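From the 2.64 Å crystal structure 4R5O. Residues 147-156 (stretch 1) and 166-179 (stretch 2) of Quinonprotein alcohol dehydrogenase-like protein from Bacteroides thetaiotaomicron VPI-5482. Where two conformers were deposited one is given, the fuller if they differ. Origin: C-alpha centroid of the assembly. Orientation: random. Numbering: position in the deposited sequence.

Stretch 1 (147-156) IHSNGKFYLL
Stretch 2 (166-179) HFYIVDAKTLYYEN

Strands 152-156 and 167-171 lie side by side as antiparallel neighbours: their N-to-C directions differ by 159°, their axes approach to 4.6 Å, and the two stretches together bury 749 Å². The register pairs K152 with D171, F153 with V170, Y154 with I169, L155 with Y168 and L156 with F167, at CA-CA distances of 4.7 to 5.0 Å. Stretch 1 enters this pairing through a hairpin, 147-149 returning as 152-156 across a type I' turn from S149 to K152, with N150 at phi/psi 56/30 and G151 at 69/21.

F153 covers the most surface. Its backbone closes a hydrogen-bonded pair, F153 N donating to V170 O (2.7 Å, 174°) and V170 N to F153 O (3.1 Å, 161°). With phi/psi -101/110, chi1 -61° (m) and chi2 -45°, its ring lies on the sheet face shared by V170, L155 and Y168 and reaches beyond the strand to the 172-175 segment. A172 CA stands 3.8 Å from the F153 ring centroid and 16° off the normal, a CH-pi contact over the face, whereas L175 CD1 meets the ring edge at F153 CE2, 3.8 Å away.

A172, at phi/psi -71/-36 where the chain leaves the strand, is the next largest contributor. Its CA-to-CB bond points toward stretch 1, bringing A172 CB to 3.7 Å from F153 CE1 and 3.4 Å from H148 NE2; H148 has chi1 t. A172 N donates to G151 O (3.1 Å, 162°), extending the backbone ladder into the turn. One water also donates to G151 O and to D171 OD1, at 2.7 Å each, bridging two acceptors that could not bond each other directly.

L155 repeats the hydrogen-bonded pattern two residues on: L155 N to Y168 O is 2.9 Å, and Y168 N to L155 O is 2.8 Å. Chi1 159° (t) and chi2 69° (p) place L155 CD2 3.9 Å from CD1 of Y168, which is m at chi1. In the alternating non-hydrogen-bonded pairs, CA-H...O contacts approach closely, F167 CA to L155 O at 3.2 Å and Y154 CA to Y168 O at 3.5 Å. Y154 (chi1 m) and F167 (chi1 t) occupy the other face; Y154 CD1 lies 3.6 Å from F167 CZ, but centroids 6.0 Å apart and planes at 30° make this a rim-to-rim pair.

At the turn end, K152 (m, m, t, m) forms a long salt bridge, K152 NZ to D171 OD1 at 3.7 Å.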

# COMPACT_ATOMS: atom_id res chain seq x y z
N ILE A 147 4.92 -1.38 -4.72
CA ILE A 147 5.76 -2.57 -4.65
C ILE A 147 6.42 -2.59 -3.27
O ILE A 147 7.05 -1.62 -2.85
CB ILE A 147 6.78 -2.69 -5.80
CG1 ILE A 147 6.02 -2.99 -7.12
CG2 ILE A 147 7.84 -3.81 -5.48
CD1 ILE A 147 6.74 -2.87 -8.23
N HIS A 148 6.18 -3.68 -2.55
CA HIS A 148 6.75 -3.93 -1.26
C HIS A 148 8.08 -4.65 -1.50
O HIS A 148 8.12 -5.82 -1.92
CB HIS A 148 5.75 -4.72 -0.39
CG HIS A 148 6.23 -5.01 1.00
ND1 HIS A 148 5.59 -5.94 1.79
CD2 HIS A 148 7.29 -4.51 1.69
CE1 HIS A 148 6.27 -5.98 2.93
NE2 HIS A 148 7.29 -5.12 2.91
N SER A 149 9.19 -3.92 -1.29
CA SER A 149 10.55 -4.43 -1.47
C SER A 149 11.52 -3.72 -0.52
O SER A 149 11.27 -2.56 -0.18
CB SER A 149 10.97 -4.25 -2.93
OG SER A 149 12.13 -5.00 -3.24
N ASN A 150 12.59 -4.40 -0.08
CA ASN A 150 13.66 -3.86 0.78
C ASN A 150 13.09 -3.28 2.12
O ASN A 150 13.65 -2.33 2.68
CB ASN A 150 14.46 -2.76 0.02
CG ASN A 150 14.83 -3.03 -1.43
OD1 ASN A 150 14.73 -2.13 -2.29
ND2 ASN A 150 15.24 -4.26 -1.76
N GLY A 151 11.97 -3.84 2.60
CA GLY A 151 11.28 -3.36 3.79
C GLY A 151 10.61 -2.01 3.62
O GLY A 151 10.32 -1.34 4.62
N LYS A 152 10.33 -1.61 2.34
CA LYS A 152 9.70 -0.34 2.01
C LYS A 152 8.51 -0.54 1.05
O LYS A 152 8.47 -1.50 0.28
CB LYS A 152 10.72 0.63 1.34
CG LYS A 152 12.05 0.88 2.10
CD LYS A 152 11.85 1.62 3.43
CE LYS A 152 13.06 1.63 4.35
NZ LYS A 152 13.34 0.30 4.95
N PHE A 153 7.57 0.40 1.10
CA PHE A 153 6.48 0.47 0.15
C PHE A 153 6.83 1.55 -0.85
O PHE A 153 6.93 2.72 -0.48
CB PHE A 153 5.10 0.72 0.80
CG PHE A 153 4.58 -0.30 1.79
CD1 PHE A 153 4.65 -1.66 1.50
CD2 PHE A 153 3.85 0.11 2.91
CE1 PHE A 153 4.11 -2.61 2.39
CE2 PHE A 153 3.29 -0.84 3.78
CZ PHE A 153 3.43 -2.19 3.52
N TYR A 154 7.13 1.15 -2.08
CA TYR A 154 7.42 2.10 -3.15
C TYR A 154 6.15 2.37 -3.88
O TYR A 154 5.58 1.45 -4.44
CB TYR A 154 8.51 1.58 -4.09
CG TYR A 154 9.82 1.31 -3.39
CD1 TYR A 154 10.71 2.35 -3.11
CD2 TYR A 154 10.20 0.02 -3.05
CE1 TYR A 154 11.92 2.11 -2.48
CE2 TYR A 154 11.41 -0.23 -2.43
CZ TYR A 154 12.27 0.82 -2.15
OH TYR A 154 13.48 0.56 -1.55
N LEU A 155 5.65 3.61 -3.79
CA LEU A 155 4.39 4.01 -4.41
C LEU A 155 4.66 4.93 -5.61
O LEU A 155 5.41 5.91 -5.50
CB LEU A 155 3.47 4.70 -3.38
CG LEU A 155 2.33 5.61 -3.89
CD1 LEU A 155 1.23 4.81 -4.60
CD2 LEU A 155 1.73 6.39 -2.78
N LEU A 156 4.01 4.61 -6.73
CA LEU A 156 3.98 5.41 -7.95
C LEU A 156 2.54 5.82 -8.18
O LEU A 156 1.68 4.94 -8.30
CB LEU A 156 4.57 4.67 -9.17
CG LEU A 156 4.39 5.35 -10.53
CD1 LEU A 156 5.23 6.60 -10.64
CD2 LEU A 156 4.73 4.41 -11.64
N HIS A 166 5.33 12.07 -7.52
CA HIS A 166 4.69 10.87 -8.09
C HIS A 166 5.22 9.61 -7.40
O HIS A 166 4.49 8.63 -7.24
CB HIS A 166 4.93 10.78 -9.59
CG HIS A 166 4.55 12.02 -10.31
ND1 HIS A 166 5.50 12.95 -10.71
CD2 HIS A 166 3.32 12.51 -10.60
CE1 HIS A 166 4.83 13.93 -11.29
NE2 HIS A 166 3.51 13.71 -11.24
N PHE A 167 6.47 9.64 -6.96
CA PHE A 167 7.10 8.49 -6.35
C PHE A 167 7.31 8.74 -4.86
O PHE A 167 7.87 9.76 -4.48
CB PHE A 167 8.43 8.20 -7.07
CG PHE A 167 9.07 6.89 -6.68
CD1 PHE A 167 8.77 5.72 -7.37
CD2 PHE A 167 9.97 6.83 -5.62
CE1 PHE A 167 9.36 4.52 -7.01
CE2 PHE A 167 10.54 5.62 -5.24
CZ PHE A 167 10.23 4.47 -5.94
N TYR A 168 6.86 7.80 -4.04
CA TYR A 168 6.92 7.88 -2.58
C TYR A 168 7.58 6.64 -1.97
O TYR A 168 7.32 5.53 -2.43
CB TYR A 168 5.50 8.01 -2.00
CG TYR A 168 4.76 9.27 -2.42
CD1 TYR A 168 4.13 9.35 -3.66
CD2 TYR A 168 4.56 10.31 -1.52
CE1 TYR A 168 3.44 10.49 -4.04
CE2 TYR A 168 3.87 11.47 -1.90
CZ TYR A 168 3.30 11.55 -3.15
OH TYR A 168 2.59 12.68 -3.48
N ILE A 169 8.41 6.84 -0.92
CA ILE A 169 9.01 5.78 -0.13
C ILE A 169 8.41 5.89 1.26
O ILE A 169 8.53 6.93 1.93
CB ILE A 169 10.56 5.73 -0.10
CG1 ILE A 169 11.20 5.89 -1.48
CG2 ILE A 169 11.05 4.44 0.65
CD1 ILE A 169 12.70 6.05 -1.43
N VAL A 170 7.70 4.82 1.66
CA VAL A 170 7.00 4.66 2.93
C VAL A 170 7.58 3.43 3.61
O VAL A 170 7.72 2.41 2.95
CB VAL A 170 5.45 4.56 2.71
CG1 VAL A 170 4.70 4.27 4.01
CG2 VAL A 170 4.89 5.81 2.02
N ASP A 171 7.97 3.54 4.89
CA ASP A 171 8.47 2.38 5.62
C ASP A 171 7.33 1.32 5.75
O ASP A 171 6.21 1.68 6.12
CB ASP A 171 9.03 2.78 6.99
CG ASP A 171 9.62 1.61 7.75
OD1 ASP A 171 10.54 0.95 7.20
OD2 ASP A 171 9.17 1.35 8.87
N ALA A 172 7.62 0.05 5.39
CA ALA A 172 6.58 -0.99 5.37
C ALA A 172 6.13 -1.41 6.76
O ALA A 172 4.94 -1.65 6.92
CB ALA A 172 7.06 -2.20 4.62
N LYS A 173 7.02 -1.46 7.76
CA LYS A 173 6.67 -1.89 9.12
C LYS A 173 5.89 -0.80 9.88
O LYS A 173 4.90 -1.12 10.56
CB LYS A 173 7.95 -2.26 9.92
CG LYS A 173 7.62 -2.96 11.25
CD LYS A 173 8.84 -3.41 12.06
CE LYS A 173 8.48 -4.32 13.23
NZ LYS A 173 7.81 -5.59 12.79
N THR A 174 6.34 0.46 9.80
CA THR A 174 5.76 1.55 10.57
C THR A 174 4.76 2.40 9.82
O THR A 174 3.93 3.04 10.47
CB THR A 174 6.87 2.48 11.05
OG1 THR A 174 7.60 2.93 9.90
CG2 THR A 174 7.80 1.80 12.05
N LEU A 175 4.85 2.47 8.48
CA LEU A 175 3.99 3.28 7.59
C LEU A 175 4.45 4.76 7.63
O LEU A 175 3.76 5.66 7.18
CB LEU A 175 2.49 3.14 7.96
CG LEU A 175 1.49 3.19 6.84
CD1 LEU A 175 1.76 2.05 5.79
CD2 LEU A 175 0.12 3.06 7.37
N TYR A 176 5.67 4.98 8.15
CA TYR A 176 6.29 6.29 8.22
C TYR A 176 6.78 6.70 6.85
O TYR A 176 7.41 5.90 6.15
CB TYR A 176 7.46 6.32 9.23
CG TYR A 176 7.15 6.10 10.71
CD1 TYR A 176 5.84 5.94 11.15
CD2 TYR A 176 8.16 6.09 11.66
CE1 TYR A 176 5.55 5.73 12.50
CE2 TYR A 176 7.89 5.92 13.02
CZ TYR A 176 6.58 5.74 13.44
OH TYR A 176 6.28 5.58 14.78
N TYR A 177 6.48 7.94 6.46
CA TYR A 177 6.93 8.56 5.24
C TYR A 177 8.45 8.70 5.30
O TYR A 177 8.98 9.12 6.33
CB TYR A 177 6.22 9.91 5.06
CG TYR A 177 6.81 10.81 3.99
CD1 TYR A 177 6.40 10.70 2.66
CD2 TYR A 177 7.75 11.77 4.31
CE1 TYR A 177 6.94 11.53 1.67
CE2 TYR A 177 8.31 12.59 3.33
CZ TYR A 177 7.89 12.48 2.02
OH TYR A 177 8.46 13.32 1.08
N GLU A 178 9.16 8.34 4.23
CA GLU A 178 10.60 8.52 4.23
C GLU A 178 10.99 9.60 3.26
O GLU A 178 11.69 10.55 3.64
CB GLU A 178 11.34 7.23 3.92
CG GLU A 178 11.25 6.25 5.07
CD GLU A 178 12.12 5.03 4.93
OE1 GLU A 178 12.80 4.89 3.89
OE2 GLU A 178 12.14 4.22 5.88
N ASN A 179 10.52 9.50 2.01
CA ASN A 179 10.86 10.45 0.96
C ASN A 179 9.86 10.37 -0.19
O ASN A 179 9.06 9.44 -0.25
CB ASN A 179 12.29 10.13 0.47
CG ASN A 179 13.01 11.22 -0.27
OD1 ASN A 179 12.54 12.35 -0.37
ND2 ASN A 179 14.20 10.88 -0.78
O HOH W 1 10.45 -1.71 7.33